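Local coordinates for protein peptide synthase (Silicibacter pomeroyi DSS-3, PDB 2QTP) that is of unknown function but, as a DUF1185 family protein with a variant Bacillus chorismate mutase fold, may act in amino-acid metabolism, at residues I5-V10 with L154-R159; A30-V35 with A60-R65; P119-M124 with D132-H137. One frame throughout, in Å; residues are numbered along the deposited sequence. Where two conformers were deposited one is given.

In the fold
Contact 2 is the buried one: strand 30-35 meets helix 60-65 mainly through alanine methyls and one leucine, close to the centre of the chain. Contact 1 lies at the surface, where the neighbouring strand 5-10 meets the loop 154-159 through charges, a guanidinium stack and a little apolar packing. The two touch: Ala9 and Arg6 are probably hydrogen-bonded to the backbone of strand 30-35, and Leu154 and Ala157 pack on Val35. Contact 3, across the chain's centre from contact 1, is partly buried and rests on proline rings and a serine; it touches contact 2 through Val133 on Val31. All three reach the same mixed sheet.

Contact 1 of 3, residues I5-V10 with L154-R159; sequences IRKIAV and LNDAPR
Asp156 is the charged centre here, gripped by two cationic side chains from strand 5-10. Its chi1 of 65° puts CG between the backbone N and the carbonyl carbon, the crowded position, and presents the carboxylate to the strand. Each oxygen accepts a hydrogen-bonded salt bridge: OD2 from Arg6 NH1, 2.9 Å long and nearly straight with 176° at the hydrogen, and OD1 from Lys7 NZ at 2.7 Å. Both donors stand above the carboxylate plane, although OD2 itself lies in the plane of the Arg6 guanidinium. Arg6 reaches this place with CG anti to its backbone N and a bend at chi3; Lys7 runs out extended beyond CG to meet Asp156 tip to tip. Arg6 NH2 adds a second, weaker bond from the same guanidinium, 3.0 Å to the carbonyl Asp156 O.

The residues from Leu154 to Ala157 form a type I beta turn in the loop joining strands 148-152 and 162-171, and a cis peptide bond before Pro158 follows it. The salt-bridge network thus ties an edge of the sheet to a connection between two strands.

Over one face of the Arg6 guanidinium lies that of Arg159, the two planes 9° apart and the centres 3.6 Å from each other, while the chains cross at about a right angle. NH1 of Arg6 and NH2 of Arg159, both donors, are 3.5 Å apart. Asp156 and Glu162, which forms a salt bridge with Arg6 NE, probably offset the repulsion between these like charges. The methyl of Ala157 lies oblique to the Arg6 group, its CB 3.6 Å from Arg6 NH2.

The apolar part is small. Leu154, its CG beside the backbone N, brings CD2 to 3.8 Å from Ala9 CB.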
ATOM      1  N   ILE A   5       4.378 -11.770  -7.842  1.00 71.29           N
ATOM      2  CA  ILE A   5       4.618 -11.261  -6.455  1.00 69.02           C
ATOM      3  C   ILE A   5       5.849 -11.911  -5.824  1.00 66.45           C
ATOM      4  O   ILE A   5       5.853 -13.098  -5.543  1.00 65.79           O
ATOM      5  CB  ILE A   5       3.405 -11.490  -5.484  1.00 69.69           C
ATOM      6  CG1 ILE A   5       2.147 -10.765  -5.963  1.00 71.35           C
ATOM      7  CG2 ILE A   5       3.730 -11.013  -4.071  1.00 63.50           C
ATOM      8  CD1 ILE A   5       0.858 -11.245  -5.261  1.00 70.85           C
ATOM      9  N   ARG A   6       6.894 -11.130  -5.604  1.00 63.39           N
ATOM     10  CA  ARG A   6       8.090 -11.645  -4.920  1.00 65.45           C
ATOM     11  C   ARG A   6       7.931 -11.798  -3.388  1.00 63.41           C
ATOM     12  O   ARG A   6       8.366 -12.793  -2.779  1.00 62.66           O
ATOM     13  CB  ARG A   6       9.284 -10.743  -5.222  1.00 63.26           C
ATOM     14  CG  ARG A   6      10.561 -11.191  -4.537  1.00 67.03           C
ATOM     15  CD  ARG A   6      11.793 -10.501  -5.116  1.00 65.54           C
ATOM     16  NE  ARG A   6      11.895  -9.075  -4.785  1.00 65.78           N
ATOM     17  CZ  ARG A   6      12.472  -8.599  -3.690  1.00 64.86           C
ATOM     18  NH1 ARG A   6      12.995  -9.418  -2.788  1.00 71.94           N
ATOM     19  NH2 ARG A   6      12.543  -7.289  -3.493  1.00 64.50           N
ATOM     20  N   LYS A   7       7.312 -10.786  -2.777  1.00 66.50           N
ATOM     21  CA  LYS A   7       7.166 -10.677  -1.322  1.00 66.55           C
ATOM     22  C   LYS A   7       5.829 -10.040  -0.994  1.00 64.81           C
ATOM     23  O   LYS A   7       5.399  -9.114  -1.698  1.00 62.94           O
ATOM     24  CB  LYS A   7       8.194  -9.672  -0.741  1.00 69.66           C
ATOM     25  CG  LYS A   7       9.480 -10.146  -0.246  1.00 76.45           C
ATOM     26  CD  LYS A   7      10.132  -9.045   0.595  1.00 82.07           C
ATOM     27  CE  LYS A   7      11.433  -9.516   1.223  1.00 82.83           C
ATOM     28  NZ  LYS A   7      11.940  -8.489   2.183  1.00 97.83           N
ATOM     29  N   ILE A   8       5.221 -10.484   0.099  1.00 62.83           N
ATOM     30  CA  ILE A   8       4.051  -9.829   0.673  1.00 65.87           C
ATOM     31  C   ILE A   8       4.408  -9.554   2.133  1.00 65.43           C
ATOM     32  O   ILE A   8       5.025 -10.370   2.782  1.00 64.09           O
ATOM     33  CB  ILE A   8       2.762 -10.691   0.639  1.00 67.35           C
ATOM     34  CG1 ILE A   8       2.245 -10.858  -0.780  1.00 70.43           C
ATOM     35  CG2 ILE A   8       1.636 -10.027   1.469  1.00 67.41           C
ATOM     36  CD1 ILE A   8       1.058 -11.763  -0.834  1.00 79.72           C
ATOM     37  N   ALA A   9       4.030  -8.394   2.642  1.00 65.68           N
ATOM     38  CA  ALA A   9       4.338  -8.053   4.027  1.00 66.32           C
ATOM     39  C   ALA A   9       3.118  -7.389   4.644  1.00 66.05           C
ATOM     40  O   ALA A   9       2.412  -6.625   3.957  1.00 63.95           O
ATOM     41  CB  ALA A   9       5.542  -7.136   4.077  1.00 63.48           C
ATOM     42  N   VAL A  10       2.856  -7.692   5.914  1.00 63.21           N
ATOM     43  CA  VAL A  10       1.728  -7.092   6.649  1.00 65.61           C
ATOM     44  C   VAL A  10       2.270  -6.482   7.952  1.00 66.54           C
ATOM     45  O   VAL A  10       3.062  -7.120   8.663  1.00 67.87           O
ATOM     46  CB  VAL A  10       0.593  -8.117   6.890  1.00 64.80           C
ATOM     47  CG1 VAL A  10      -0.574  -7.489   7.642  1.00 65.88           C
ATOM     48  CG2 VAL A  10       0.113  -8.709   5.547  1.00 61.03           C
ATOM     49  N   LEU A 154      10.477  -1.849   3.045  1.00 68.33           N
ATOM     50  CA  LEU A 154      11.062  -3.182   3.021  1.00 68.80           C
ATOM     51  C   LEU A 154      12.528  -2.954   2.639  1.00 68.96           C
ATOM     52  O   LEU A 154      12.806  -2.213   1.671  1.00 67.81           O
ATOM     53  CB  LEU A 154      10.351  -4.058   1.998  1.00 68.09           C
ATOM     54  CG  LEU A 154       8.931  -4.503   2.329  1.00 69.69           C
ATOM     55  CD1 LEU A 154       8.271  -5.153   1.085  1.00 65.93           C
ATOM     56  CD2 LEU A 154       8.923  -5.436   3.536  1.00 73.99           C
ATOM     57  N   ASN A 155      13.442  -3.599   3.372  1.00 65.93           N
ATOM     58  CA  ASN A 155      14.866  -3.401   3.198  1.00 67.61           C
ATOM     59  C   ASN A 155      15.330  -3.626   1.765  1.00 67.32           C
ATOM     60  O   ASN A 155      16.240  -2.955   1.304  1.00 65.09           O
ATOM     61  CB  ASN A 155      15.699  -4.268   4.188  1.00 69.31           C
ATOM     62  CG  ASN A 155      15.741  -5.747   3.790  1.00 77.60           C
ATOM     63  OD1 ASN A 155      14.694  -6.387   3.623  1.00 81.44           O
ATOM     64  ND2 ASN A 155      16.958  -6.284   3.591  1.00 72.08           N
ATOM     65  N   ASP A 156      14.665  -4.516   1.034  1.00 67.08           N
ATOM     66  CA  ASP A 156      15.165  -4.914  -0.271  1.00 66.35           C
ATOM     67  C   ASP A 156      14.218  -4.589  -1.421  1.00 66.18           C
ATOM     68  O   ASP A 156      14.332  -5.155  -2.488  1.00 63.41           O
ATOM     69  CB  ASP A 156      15.427  -6.416  -0.229  1.00 67.41           C
ATOM     70  CG  ASP A 156      14.132  -7.237  -0.039  1.00 71.09           C
ATOM     71  OD1 ASP A 156      13.081  -6.722   0.427  1.00 75.15           O
ATOM     72  OD2 ASP A 156      14.183  -8.428  -0.335  1.00 73.20           O
ATOM     73  N   ALA A 157      13.291  -3.663  -1.216  1.00 63.72           N
ATOM     74  CA  ALA A 157      12.309  -3.397  -2.217  1.00 62.01           C
ATOM     75  C   ALA A 157      11.913  -1.933  -2.154  1.00 62.95           C
ATOM     76  O   ALA A 157      12.063  -1.291  -1.103  1.00 64.29           O
ATOM     77  CB  ALA A 157      11.085  -4.322  -2.021  1.00 59.98           C
ATOM     78  N   PRO A 158      11.463  -1.366  -3.289  1.00 64.56           N
ATOM     79  CA  PRO A 158      11.421  -1.970  -4.637  1.00 65.37           C
ATOM     80  C   PRO A 158      12.767  -1.865  -5.379  1.00 65.45           C
ATOM     81  O   PRO A 158      13.388  -0.807  -5.412  1.00 66.01           O
ATOM     82  CB  PRO A 158      10.399  -1.106  -5.361  1.00 63.96           C
ATOM     83  CG  PRO A 158      10.581   0.263  -4.740  1.00 65.01           C
ATOM     84  CD  PRO A 158      10.893  -0.003  -3.290  1.00 64.81           C
ATOM     85  N   ARG A 159      13.214  -2.970  -5.959  0.50 65.35           N
ATOM     86  CA  ARG A 159      14.379  -2.946  -6.815  0.50 64.55           C
ATOM     87  C   ARG A 159      14.027  -2.127  -8.060  0.50 64.19           C
ATOM     88  O   ARG A 159      12.868  -1.765  -8.283  0.50 61.33           O
ATOM     89  CB  ARG A 159      14.768  -4.353  -7.226  0.50 65.10           C
ATOM     90  CG  ARG A 159      15.225  -5.266  -6.086  0.50 72.53           C
ATOM     91  CD  ARG A 159      15.260  -6.675  -6.658  0.50 76.21           C
ATOM     92  NE  ARG A 159      15.547  -7.738  -5.700  0.50 77.03           N
ATOM     93  CZ  ARG A 159      15.280  -9.020  -5.932  0.50 70.02           C
ATOM     94  NH1 ARG A 159      14.697  -9.394  -7.067  0.50 58.65           N
ATOM     95  NH2 ARG A 159      15.577  -9.932  -5.027  0.50 67.90           N
TER

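Contact 2 of 3, residues A30-V35 with A60-R65; sequences AVAVAV and ALLGER
This is a helix packed on the face of a mixed beta-sheet, in the interior of the chorismate mutase-like fold: one leucine of helix 49-70 lies against two alanines of strand 21-37. The short axes come within 7.3 Å of each other and run roughly antiparallel, at 145°. Ala32 and Leu62 mark the point of closest backbone approach, with CA atoms 5.2 Å apart.

Leu62 and Ala32 carry most of the contact. In Leu62 chi1 of -60° directs CG at the strand, anti to the carbonyl carbon, and chi2 of 170° sets the two methyls on it. CD2 reaches over the backbone between the two alanines, 3.8 Å from Ala32 CB and 4.0 Å from Ala34 CB. The other branch, CD1, settles 3.8 Å from the carbonyl Ala32 O. From the strand, Ala32 offers its single methyl: CB rests 3.4 Å from the helix carbonyl Leu62 O and also meets Arg65 CB at 3.8 Å. Arg65 contributes only this root of its side chain, since the bends at chi2 and chi3 take the guanidinium away from the strand.

Val31 and Val33 point away from the helix, where they touch Val152 of strand 148-152 and Ala166 of the adjacent strand, while Ala30, Ala32 and Ala34 point toward it. Backbone hydrogen bonds to strands 5-15 and 162-171 hold this strand within its sheet. With small methyls on one face and a branched leucine on the other side of the interface, the join depends on van der Waals packing, and the short alanines let the helix lie close to the strand.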
ATOM      1  N   ALA A  30      -3.418  -1.146  10.070  1.00 60.47           N
ATOM      2  CA  ALA A  30      -2.764  -2.252   9.380  1.00 59.73           C
ATOM      3  C   ALA A  30      -2.455  -1.797   7.982  1.00 60.81           C
ATOM      4  O   ALA A  30      -3.190  -0.973   7.414  1.00 59.84           O
ATOM      5  CB  ALA A  30      -3.647  -3.501   9.367  1.00 57.70           C
ATOM      6  N   VAL A  31      -1.370  -2.320   7.423  1.00 61.44           N
ATOM      7  CA  VAL A  31      -1.009  -2.060   6.036  1.00 63.34           C
ATOM      8  C   VAL A  31      -0.437  -3.358   5.440  1.00 64.21           C
ATOM      9  O   VAL A  31       0.323  -4.054   6.096  1.00 64.44           O
ATOM     10  CB  VAL A  31      -0.025  -0.833   5.868  1.00 63.75           C
ATOM     11  CG1 VAL A  31       1.122  -0.888   6.784  1.00 65.76           C
ATOM     12  CG2 VAL A  31       0.471  -0.711   4.404  1.00 62.36           C
ATOM     13  N   ALA A  32      -0.895  -3.717   4.247  1.00 63.43           N
ATOM     14  CA  ALA A  32      -0.418  -4.894   3.515  1.00 63.87           C
ATOM     15  C   ALA A  32       0.301  -4.367   2.257  1.00 63.88           C
ATOM     16  O   ALA A  32      -0.203  -3.464   1.579  1.00 62.71           O
ATOM     17  CB  ALA A  32      -1.596  -5.851   3.154  1.00 60.38           C
ATOM     18  N   VAL A  33       1.477  -4.930   1.985  1.00 62.54           N
ATOM     19  CA  VAL A  33       2.366  -4.500   0.910  1.00 63.35           C
ATOM     20  C   VAL A  33       2.753  -5.699   0.027  1.00 65.21           C
ATOM     21  O   VAL A  33       3.010  -6.807   0.543  1.00 63.67           O
ATOM     22  CB  VAL A  33       3.670  -3.881   1.501  1.00 65.91           C
ATOM     23  CG1 VAL A  33       4.581  -3.447   0.415  1.00 71.79           C
ATOM     24  CG2 VAL A  33       3.318  -2.724   2.392  1.00 66.31           C
ATOM     25  N   ALA A  34       2.757  -5.480  -1.293  1.00 63.48           N
ATOM     26  CA  ALA A  34       3.210  -6.492  -2.282  1.00 65.93           C
ATOM     27  C   ALA A  34       4.311  -5.891  -3.112  1.00 66.24           C
ATOM     28  O   ALA A  34       4.268  -4.709  -3.460  1.00 65.55           O
ATOM     29  CB  ALA A  34       2.080  -6.977  -3.185  1.00 64.73           C
ATOM     30  N   VAL A  35       5.331  -6.702  -3.363  1.00 65.08           N
ATOM     31  CA  VAL A  35       6.431  -6.340  -4.245  1.00 66.54           C
ATOM     32  C   VAL A  35       6.268  -7.160  -5.514  1.00 65.18           C
ATOM     33  O   VAL A  35       6.303  -8.387  -5.483  1.00 64.71           O
ATOM     34  CB  VAL A  35       7.810  -6.570  -3.595  1.00 67.25           C
ATOM     35  CG1 VAL A  35       8.955  -6.151  -4.548  1.00 63.97           C
ATOM     36  CG2 VAL A  35       7.885  -5.833  -2.228  1.00 63.42           C
ATOM     37  N   ALA A  60      -7.576  -5.791  -4.003  1.00 70.19           N
ATOM     38  CA  ALA A  60      -8.450  -6.760  -3.383  1.00 67.95           C
ATOM     39  C   ALA A  60      -7.644  -7.665  -2.446  1.00 68.01           C
ATOM     40  O   ALA A  60      -8.043  -7.905  -1.317  1.00 69.26           O
ATOM     41  CB  ALA A  60      -9.157  -7.592  -4.465  1.00 67.00           C
ATOM     42  N   LEU A  61      -6.518  -8.172  -2.930  1.00 66.83           N
ATOM     43  CA  LEU A  61      -5.686  -9.074  -2.161  1.00 67.49           C
ATOM     44  C   LEU A  61      -5.148  -8.411  -0.880  1.00 67.38           C
ATOM     45  O   LEU A  61      -5.255  -8.976   0.212  1.00 63.61           O
ATOM     46  CB  LEU A  61      -4.508  -9.575  -3.015  1.00 70.21           C
ATOM     47  CG  LEU A  61      -3.411 -10.347  -2.247  1.00 72.88           C
ATOM     48  CD1 LEU A  61      -3.942 -11.679  -1.723  1.00 84.29           C
ATOM     49  CD2 LEU A  61      -2.231 -10.578  -3.140  1.00 84.73           C
ATOM     50  N   LEU A  62      -4.581  -7.218  -1.032  1.00 65.27           N
ATOM     51  CA  LEU A  62      -3.978  -6.495   0.081  1.00 65.10           C
ATOM     52  C   LEU A  62      -5.040  -5.951   1.034  1.00 65.91           C
ATOM     53  O   LEU A  62      -4.850  -5.951   2.265  1.00 64.11           O
ATOM     54  CB  LEU A  62      -3.039  -5.391  -0.428  1.00 64.54           C
ATOM     55  CG  LEU A  62      -1.840  -5.804  -1.295  1.00 64.53           C
ATOM     56  CD1 LEU A  62      -1.073  -4.590  -1.973  1.00 55.84           C
ATOM     57  CD2 LEU A  62      -0.873  -6.717  -0.522  1.00 61.52           C
ATOM     58  N   GLY A  63      -6.177  -5.523   0.495  1.00 65.69           N
ATOM     59  CA  GLY A  63      -7.283  -5.087   1.361  1.00 66.74           C
ATOM     60  C   GLY A  63      -7.797  -6.217   2.265  1.00 66.77           C
ATOM     61  O   GLY A  63      -8.109  -5.996   3.419  1.00 68.65           O
ATOM     62  N   GLU A  64      -7.874  -7.423   1.717  1.00 67.38           N
ATOM     63  CA  GLU A  64      -8.277  -8.616   2.448  1.00 68.07           C
ATOM     64  C   GLU A  64      -7.228  -8.988   3.498  1.00 67.80           C
ATOM     65  O   GLU A  64      -7.595  -9.386   4.602  1.00 66.31           O
ATOM     66  CB  GLU A  64      -8.499  -9.791   1.481  1.00 69.12           C
ATOM     67  CG  GLU A  64      -8.665 -11.187   2.155  1.00 75.96           C
ATOM     68  CD  GLU A  64      -9.972 -11.343   2.954  1.00 92.94           C
ATOM     69  OE1 GLU A  64     -10.978 -10.686   2.596  1.00100.70           O
ATOM     70  OE2 GLU A  64     -10.005 -12.138   3.932  1.00 97.55           O
ATOM     71  N   ARG A  65      -5.941  -8.878   3.165  1.00 65.06           N
ATOM     72  CA  ARG A  65      -4.889  -9.159   4.151  1.00 66.14           C
ATOM     73  C   ARG A  65      -4.985  -8.202   5.329  1.00 67.02           C
ATOM     74  O   ARG A  65      -4.820  -8.613   6.483  1.00 65.89           O
ATOM     75  CB  ARG A  65      -3.477  -9.106   3.542  1.00 66.68           C
ATOM     76  CG  ARG A  65      -3.206 -10.156   2.461  1.00 74.33           C
ATOM     77  CD  ARG A  65      -3.348 -11.617   2.942  1.00 83.53           C
ATOM     78  NE  ARG A  65      -2.378 -11.898   3.995  1.00 89.00           N
ATOM     79  CZ  ARG A  65      -1.162 -12.426   3.817  1.00 91.51           C
ATOM     80  NH1 ARG A  65      -0.726 -12.804   2.609  1.00 84.90           N
ATOM     81  NH2 ARG A  65      -0.378 -12.593   4.886  1.00 88.98           N
TER

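Contact 3 of 3, residues P119-M124 with D132-H137; sequences PSSKKM and DVPLGH
Strand 120-124 and strand 132-135 run nearly antiparallel, 165° between directions, with their short axes 6.4 Å apart at closest. The spacing is uneven: just beyond the strand ends the CA atoms of Pro119 and Gly136 are 5.8 Å apart, while those of Ser121 and Val133 stand at 7.0 Å. Rather than pairing edge to edge through backbone hydrogen bonds, the two segments meet by side chains, so the contact is one of layered packing.

Pro119 and Pro134 carry it, each turned toward the other segment. Pro119 CB lies 3.8 Å from Pro134 CB, and the CG of Pro134 reaches across to the backbone of Ser120, 4.0 Å from its C. Further round the ring, CG of Pro119 is 3.2 Å from Gly136 N. There the packing is tight: a CB on Gly136 would point at the proline ring and clash with its CD, so the bare glycine lets the backbone come this near.

Ser121 adds the polar part. Its chi1 of 73° places OG between the backbone N and the carbonyl carbon, in the crowded position, and turns it to the facing strand. Ser121 OG comes 3.2 Å from Asp132 O and 3.9 Å from Pro134 CD. OG of Ser83, on strand 79-86, is hydrogen-bonded to both Ser121 OG and Asp132 O, so one hydroxyl joins the two segments from a third strand.

Strand 79-86 pairs in parallel with 120-124 in the main sheet, whereas 131-135 belongs to a separate two-stranded antiparallel sheet with 148-152. Val133 and Leu135 face strand 162-171, and Lys122, pointing the other way from Ser121, packs on helix 92-98.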
ATOM      1  N   PRO A 119      -7.784   8.091  -0.243  1.00 71.33           N
ATOM      2  CA  PRO A 119      -6.570   8.797  -0.665  1.00 70.54           C
ATOM      3  C   PRO A 119      -5.506   7.850  -1.226  1.00 70.33           C
ATOM      4  O   PRO A 119      -5.448   6.681  -0.845  1.00 66.94           O
ATOM      5  CB  PRO A 119      -6.094   9.477   0.616  1.00 72.91           C
ATOM      6  CG  PRO A 119      -6.653   8.668   1.723  1.00 69.15           C
ATOM      7  CD  PRO A 119      -7.956   8.099   1.219  1.00 69.80           C
ATOM      8  N   SER A 120      -4.718   8.334  -2.179  1.00 71.12           N
ATOM      9  CA  SER A 120      -3.600   7.549  -2.699  1.00 72.22           C
ATOM     10  C   SER A 120      -2.371   8.433  -2.901  1.00 72.71           C
ATOM     11  O   SER A 120      -2.509   9.633  -3.029  1.00 74.20           O
ATOM     12  CB  SER A 120      -3.994   6.875  -4.008  1.00 71.87           C
ATOM     13  OG  SER A 120      -4.218   7.843  -4.992  1.00 73.34           O
ATOM     14  N   SER A 121      -1.167   7.865  -2.876  1.00 70.46           N
ATOM     15  CA  SER A 121       0.033   8.639  -3.211  1.00 68.93           C
ATOM     16  C   SER A 121       0.919   7.753  -4.059  1.00 68.49           C
ATOM     17  O   SER A 121       0.894   6.542  -3.939  1.00 65.25           O
ATOM     18  CB  SER A 121       0.787   9.134  -1.964  1.00 69.44           C
ATOM     19  OG  SER A 121       1.469   8.072  -1.315  1.00 74.83           O
ATOM     20  N   LYS A 122       1.708   8.363  -4.925  1.00 69.28           N
ATOM     21  CA  LYS A 122       2.620   7.628  -5.790  1.00 69.30           C
ATOM     22  C   LYS A 122       3.981   8.288  -5.662  1.00 67.51           C
ATOM     23  O   LYS A 122       4.068   9.506  -5.559  1.00 67.53           O
ATOM     24  CB  LYS A 122       2.141   7.650  -7.242  1.00 69.30           C
ATOM     25  CG  LYS A 122       1.806   9.003  -7.748  1.00 72.26           C
ATOM     26  CD  LYS A 122       1.106   8.975  -9.106  1.00 76.02           C
ATOM     27  CE  LYS A 122       0.955  10.405  -9.591  1.00 69.69           C
ATOM     28  NZ  LYS A 122      -0.160  10.626 -10.525  1.00 86.43           N
ATOM     29  N   LYS A 123       5.027   7.469  -5.653  1.00 67.40           N
ATOM     30  CA  LYS A 123       6.407   7.924  -5.537  1.00 68.20           C
ATOM     31  C   LYS A 123       7.346   7.043  -6.373  1.00 66.59           C
ATOM     32  O   LYS A 123       7.034   5.907  -6.665  1.00 65.52           O
ATOM     33  CB  LYS A 123       6.853   7.792  -4.062  1.00 70.32           C
ATOM     34  CG  LYS A 123       6.105   8.682  -3.046  1.00 79.83           C
ATOM     35  CD  LYS A 123       6.366  10.191  -3.201  1.00 84.67           C
ATOM     36  CE  LYS A 123       5.475  11.064  -2.258  1.00 78.36           C
HETATM   37  N   MSE A 124       8.502   7.584  -6.732  1.00 66.52           N
HETATM   38  CA  MSE A 124       9.618   6.809  -7.262  1.00 67.05           C
HETATM   39  C   MSE A 124      10.559   6.562  -6.057  1.00 63.70           C
HETATM   40  O   MSE A 124      10.736   7.423  -5.253  1.00 64.54           O
HETATM   41  CB  MSE A 124      10.344   7.620  -8.319  1.00 66.31           C
HETATM   42  CG  MSE A 124       9.433   7.913  -9.526  1.00 77.80           C
HETATM   43 SE   MSE A 124       9.864   6.710 -10.925  0.75 92.73          SE
HETATM   44  CE  MSE A 124      11.817   7.165 -10.784  1.00 58.34           C
ATOM     45  N   ASP A 132       4.949   6.560   2.509  1.00 66.49           N
ATOM     46  CA  ASP A 132       3.914   7.012   3.396  1.00 71.04           C
ATOM     47  C   ASP A 132       2.561   6.668   2.782  1.00 73.50           C
ATOM     48  O   ASP A 132       2.261   7.094   1.672  1.00 78.28           O
ATOM     49  CB  ASP A 132       4.047   8.509   3.586  1.00 75.84           C
ATOM     50  CG  ASP A 132       3.798   8.950   5.030  1.00 87.90           C
ATOM     51  OD1 ASP A 132       2.795   8.513   5.691  1.00 84.58           O
ATOM     52  OD2 ASP A 132       4.634   9.774   5.482  1.00105.61           O
ATOM     53  N   VAL A 133       1.774   5.841   3.465  1.00 70.32           N
ATOM     54  CA  VAL A 133       0.447   5.469   2.974  1.00 66.94           C
ATOM     55  C   VAL A 133      -0.605   6.377   3.644  1.00 65.74           C
ATOM     56  O   VAL A 133      -0.769   6.359   4.840  1.00 62.32           O
ATOM     57  CB  VAL A 133       0.127   4.002   3.243  1.00 63.26           C
ATOM     58  CG1 VAL A 133      -1.156   3.596   2.465  1.00 62.11           C
ATOM     59  CG2 VAL A 133       1.326   3.129   2.881  1.00 59.10           C
ATOM     60  N   PRO A 134      -1.304   7.192   2.860  1.00 65.95           N
ATOM     61  CA  PRO A 134      -2.312   8.076   3.426  1.00 66.90           C
ATOM     62  C   PRO A 134      -3.537   7.314   3.971  1.00 68.52           C
ATOM     63  O   PRO A 134      -3.810   6.191   3.556  1.00 70.45           O
ATOM     64  CB  PRO A 134      -2.684   8.966   2.242  1.00 65.81           C
ATOM     65  CG  PRO A 134      -2.306   8.222   1.065  1.00 68.26           C
ATOM     66  CD  PRO A 134      -1.202   7.315   1.404  1.00 66.55           C
ATOM     67  N   LEU A 135      -4.232   7.898   4.931  1.00 71.63           N
ATOM     68  CA  LEU A 135      -5.421   7.269   5.518  1.00 73.83           C
ATOM     69  C   LEU A 135      -6.530   8.315   5.566  1.00 77.87           C
ATOM     70  O   LEU A 135      -6.453   9.275   6.329  1.00 78.09           O
ATOM     71  CB  LEU A 135      -5.142   6.738   6.928  1.00 70.68           C
ATOM     72  CG  LEU A 135      -4.381   5.421   7.067  1.00 70.93           C
ATOM     73  CD1 LEU A 135      -3.943   5.201   8.530  1.00 62.92           C
ATOM     74  CD2 LEU A 135      -5.222   4.261   6.579  1.00 68.77           C
ATOM     75  N   GLY A 136      -7.543   8.137   4.736  1.00 81.27           N
ATOM     76  CA  GLY A 136      -8.640   9.075   4.698  1.00 85.52           C
ATOM     77  C   GLY A 136      -9.819   8.465   5.421  1.00 88.64           C
ATOM     78  O   GLY A 136     -10.167   7.304   5.166  1.00 89.75           O
ATOM     79  N   HIS A 137     -10.425   9.249   6.318  1.00 91.71           N
ATOM     80  CA  HIS A 137     -11.618   8.840   7.072  1.00 92.70           C
ATOM     81  C   HIS A 137     -12.848   8.969   6.192  1.00 90.63           C
ATOM     82  O   HIS A 137     -13.765   8.167   6.295  1.00 90.45           O
ATOM     83  CB  HIS A 137     -11.790   9.683   8.350  1.00 94.04           C
ATOM     84  CG  HIS A 137     -11.300   9.016   9.603  1.00103.24           C
ATOM     85  ND1 HIS A 137      -9.960   8.817   9.877  1.00112.16           N
ATOM     86  CD2 HIS A 137     -11.977   8.540  10.680  1.00112.80           C
ATOM     87  CE1 HIS A 137      -9.835   8.227  11.056  1.00116.43           C
ATOM     88  NE2 HIS A 137     -11.043   8.052  11.567  1.00114.60           N
TER